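Local coordinates for protein bifunctional cytochrome P450/NADPH--P450 reductase (Deinococcus aerius, PDB 7F3H) that probably hydroxylates organic substrates at a heme iron, drawing its electrons from NADPH through a reductase domain fused to the same chain, at residues A[284-294]-A[423-434]. Residues are numbered along the deposited sequence; the frame is centred on the assembly and turned at random.
Sequences LRHPHVLAQAY and LQKFALSDPYDY
Both terminal nitrogens of Arg285 converge on a single oxygen of Asp430, a salt bridge made of two hydrogen bonds, with NH1 at 2.8 Å and NH2 at 2.9 Å from Asp430 OD2. The guanidinium and carboxylate planes stand 25° apart. NH2 also donates in plane to a lone pair of the Tyr434 carbonyl, 2.8 Å from Tyr434 O, while Asp430 OD1 takes the Tyr434 backbone N-H on its syn side. One carboxylate thus ties the 430-434 loop together and fastens it to the C-terminal end of helix 254-285. A methionine in place of Arg285 would probably leave OD2 of Asp430 and the Tyr434 carbonyl without their shared donor and let the loop drift from that helix end.

At the other end, Tyr294 OH donates to a carbonyl lone pair, 2.8 Å from Phe426 O, and accepts from the Leu428 amide, with Leu428 N 3.2 Å away. The ring spans the junction of helix 408-425 and strand 426-429, the Leu423 and Phe426 carbonyls lying in plane at its edge.

Between these polar ends the leucines close up. Leu290 CD1 meets Leu423 CD2 at 3.5 Å, Ala293 CB rests 3.6 Å from Leu423 CD1, and Leu284 lays one methyl on Leu428 CB and the other on Asp430 CB.

This structural packing ties the junction of helices 254-285 and 287-300 to the end of helix 408-425 and the strand that follows, an outer strand of a three-stranded antiparallel sheet in this P450 heme domain. Helix 317-329 packs on Val289 and Ala293, and strand 450-455 pairs with 426-429.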
# COMPACT_ATOMS: atom_id res chain seq x y z
N LEU A 284 3.57 -0.28 19.75
CA LEU A 284 4.66 -0.09 20.71
C LEU A 284 4.66 1.32 21.28
O LEU A 284 5.20 1.54 22.37
CB LEU A 284 6.01 -0.41 20.07
CG LEU A 284 6.36 -1.89 19.86
CD1 LEU A 284 7.82 -2.01 19.46
CD2 LEU A 284 6.05 -2.77 21.05
N ARG A 285 4.22 2.32 20.52
CA ARG A 285 4.25 3.69 21.03
C ARG A 285 2.97 4.11 21.78
O ARG A 285 2.99 5.12 22.52
CB ARG A 285 4.55 4.65 19.88
CG ARG A 285 5.99 4.39 19.33
CD ARG A 285 6.97 4.55 20.44
NE ARG A 285 8.34 4.24 20.02
CZ ARG A 285 9.06 3.22 20.48
NH1 ARG A 285 8.58 2.39 21.39
NH2 ARG A 285 10.29 3.02 20.01
N HIS A 286 1.87 3.35 21.64
CA HIS A 286 0.61 3.62 22.33
C HIS A 286 0.14 2.33 23.00
O HIS A 286 -0.82 1.67 22.55
CB HIS A 286 -0.44 4.17 21.36
CG HIS A 286 -0.01 5.42 20.67
ND1 HIS A 286 0.72 5.42 19.49
CD2 HIS A 286 -0.20 6.73 20.99
CE1 HIS A 286 0.95 6.67 19.12
NE2 HIS A 286 0.41 7.48 20.02
N PRO A 287 0.85 1.91 24.05
CA PRO A 287 0.64 0.55 24.59
C PRO A 287 -0.73 0.33 25.25
O PRO A 287 -1.11 -0.83 25.45
CB PRO A 287 1.80 0.38 25.58
CG PRO A 287 2.14 1.77 26.02
CD PRO A 287 1.81 2.69 24.84
N HIS A 288 -1.48 1.38 25.60
CA HIS A 288 -2.83 1.14 26.10
C HIS A 288 -3.70 0.55 24.99
O HIS A 288 -4.49 -0.38 25.22
CB HIS A 288 -3.43 2.43 26.65
CG HIS A 288 -4.78 2.25 27.28
ND1 HIS A 288 -5.91 2.87 26.80
CD2 HIS A 288 -5.17 1.50 28.34
CE1 HIS A 288 -6.95 2.52 27.54
NE2 HIS A 288 -6.53 1.69 28.48
N VAL A 289 -3.51 1.05 23.76
CA VAL A 289 -4.20 0.48 22.61
C VAL A 289 -3.82 -0.99 22.46
O VAL A 289 -4.68 -1.86 22.24
CB VAL A 289 -3.83 1.26 21.33
CG1 VAL A 289 -4.70 0.83 20.18
CG2 VAL A 289 -3.90 2.75 21.58
N LEU A 290 -2.52 -1.27 22.58
CA LEU A 290 -2.05 -2.65 22.52
C LEU A 290 -2.72 -3.49 23.59
O LEU A 290 -3.06 -4.65 23.34
CB LEU A 290 -0.52 -2.70 22.67
CG LEU A 290 0.16 -4.07 22.64
CD1 LEU A 290 -0.22 -4.86 21.35
CD2 LEU A 290 1.72 -3.97 22.79
N ALA A 291 -2.94 -2.93 24.78
CA ALA A 291 -3.61 -3.68 25.84
C ALA A 291 -5.02 -4.07 25.41
O ALA A 291 -5.44 -5.22 25.59
CB ALA A 291 -3.65 -2.87 27.15
N GLN A 292 -5.76 -3.11 24.85
CA GLN A 292 -7.12 -3.37 24.37
C GLN A 292 -7.12 -4.45 23.30
O GLN A 292 -8.02 -5.31 23.26
CB GLN A 292 -7.74 -2.10 23.79
CG GLN A 292 -8.06 -0.99 24.78
CD GLN A 292 -8.53 0.26 24.04
OE1 GLN A 292 -7.77 1.21 23.85
NE2 GLN A 292 -9.77 0.24 23.59
N ALA A 293 -6.13 -4.42 22.40
CA ALA A 293 -6.06 -5.44 21.35
C ALA A 293 -5.75 -6.84 21.93
O ALA A 293 -6.30 -7.85 21.46
CB ALA A 293 -5.04 -5.04 20.30
N TYR A 294 -4.84 -6.92 22.90
CA TYR A 294 -4.61 -8.19 23.57
C TYR A 294 -5.90 -8.72 24.21
O TYR A 294 -6.19 -9.93 24.19
CB TYR A 294 -3.52 -8.04 24.62
CG TYR A 294 -2.07 -8.17 24.16
CD1 TYR A 294 -1.63 -9.27 23.42
CD2 TYR A 294 -1.11 -7.24 24.56
CE1 TYR A 294 -0.29 -9.40 23.07
CE2 TYR A 294 0.19 -7.36 24.23
CZ TYR A 294 0.62 -8.43 23.48
OH TYR A 294 1.96 -8.51 23.17
N LEU A 423 -0.60 -11.33 18.20
CA LEU A 423 -0.90 -10.92 19.56
C LEU A 423 -1.43 -12.08 20.37
O LEU A 423 -1.25 -12.12 21.59
CB LEU A 423 -1.87 -9.74 19.56
CG LEU A 423 -1.38 -8.39 18.97
CD1 LEU A 423 -2.46 -7.35 19.16
CD2 LEU A 423 -0.07 -7.88 19.56
N GLN A 424 -2.02 -13.08 19.70
CA GLN A 424 -2.36 -14.31 20.42
C GLN A 424 -1.11 -14.95 21.01
O GLN A 424 -1.10 -15.32 22.19
CB GLN A 424 -3.09 -15.28 19.50
CG GLN A 424 -3.61 -16.50 20.29
CD GLN A 424 -4.00 -17.68 19.42
OE1 GLN A 424 -3.72 -17.76 18.21
NE2 GLN A 424 -4.69 -18.62 20.04
N LYS A 425 -0.04 -15.08 20.21
CA LYS A 425 1.12 -15.82 20.70
C LYS A 425 2.12 -14.97 21.49
O LYS A 425 2.71 -15.46 22.45
CB LYS A 425 1.86 -16.49 19.54
CG LYS A 425 2.56 -17.80 19.88
CD LYS A 425 1.55 -18.93 19.76
CE LYS A 425 2.22 -20.32 19.82
NZ LYS A 425 3.13 -20.63 20.97
N PHE A 426 2.33 -13.72 21.11
CA PHE A 426 3.59 -13.05 21.45
C PHE A 426 3.38 -11.83 22.34
O PHE A 426 2.48 -11.01 22.09
CB PHE A 426 4.33 -12.69 20.17
CG PHE A 426 4.81 -13.90 19.42
CD1 PHE A 426 5.49 -14.92 20.09
CD2 PHE A 426 4.56 -14.05 18.06
CE1 PHE A 426 5.93 -16.05 19.42
CE2 PHE A 426 5.00 -15.17 17.37
CZ PHE A 426 5.68 -16.18 18.05
N ALA A 427 4.20 -11.74 23.38
CA ALA A 427 4.50 -10.50 24.08
C ALA A 427 5.53 -9.71 23.28
O ALA A 427 6.64 -10.20 23.05
CB ALA A 427 5.04 -10.78 25.48
N LEU A 428 5.15 -8.48 22.89
CA LEU A 428 5.99 -7.57 22.12
C LEU A 428 6.94 -6.81 23.04
O LEU A 428 6.59 -6.49 24.18
CB LEU A 428 5.11 -6.58 21.36
CG LEU A 428 4.09 -7.09 20.33
CD1 LEU A 428 3.68 -5.98 19.32
CD2 LEU A 428 4.58 -8.38 19.57
N SER A 429 8.13 -6.53 22.53
CA SER A 429 9.20 -5.93 23.32
C SER A 429 10.08 -5.09 22.40
O SER A 429 10.33 -5.44 21.24
CB SER A 429 9.97 -7.06 24.02
OG SER A 429 11.16 -6.61 24.59
N ASP A 430 10.54 -3.94 22.92
CA ASP A 430 11.31 -2.94 22.18
C ASP A 430 12.67 -2.76 22.82
O ASP A 430 12.83 -1.92 23.72
CB ASP A 430 10.52 -1.63 22.16
CG ASP A 430 11.25 -0.50 21.45
OD1 ASP A 430 12.31 -0.75 20.83
OD2 ASP A 430 10.73 0.63 21.50
N PRO A 431 13.70 -3.52 22.41
CA PRO A 431 14.98 -3.49 23.14
C PRO A 431 15.89 -2.33 22.79
O PRO A 431 16.90 -2.15 23.48
CB PRO A 431 15.65 -4.82 22.76
CG PRO A 431 15.19 -5.05 21.37
CD PRO A 431 13.73 -4.51 21.31
N TYR A 432 15.67 -1.63 21.68
CA TYR A 432 16.62 -0.63 21.21
C TYR A 432 16.08 0.80 21.22
O TYR A 432 16.73 1.70 20.69
CB TYR A 432 17.11 -0.96 19.80
CG TYR A 432 17.74 -2.32 19.65
CD1 TYR A 432 18.54 -2.87 20.65
CD2 TYR A 432 17.51 -3.08 18.51
CE1 TYR A 432 19.10 -4.13 20.51
CE2 TYR A 432 18.06 -4.34 18.35
CZ TYR A 432 18.86 -4.85 19.36
OH TYR A 432 19.39 -6.09 19.20
N ASP A 433 14.89 1.03 21.79
CA ASP A 433 14.27 2.34 21.73
C ASP A 433 14.14 2.79 20.27
O ASP A 433 14.71 3.80 19.86
CB ASP A 433 15.06 3.37 22.54
CG ASP A 433 15.24 2.97 23.99
OD1 ASP A 433 14.39 2.22 24.54
OD2 ASP A 433 16.23 3.44 24.58
N TYR A 434 13.45 1.97 19.47
CA TYR A 434 13.41 2.21 18.03
C TYR A 434 13.07 3.67 17.74
O TYR A 434 12.10 4.22 18.28
CB TYR A 434 12.39 1.27 17.34
CG TYR A 434 12.23 1.61 15.88
CD1 TYR A 434 13.31 1.55 15.00
CD2 TYR A 434 11.01 2.06 15.38
CE1 TYR A 434 13.16 1.88 13.69
CE2 TYR A 434 10.86 2.40 14.06
CZ TYR A 434 11.93 2.33 13.22
OH TYR A 434 11.74 2.67 11.89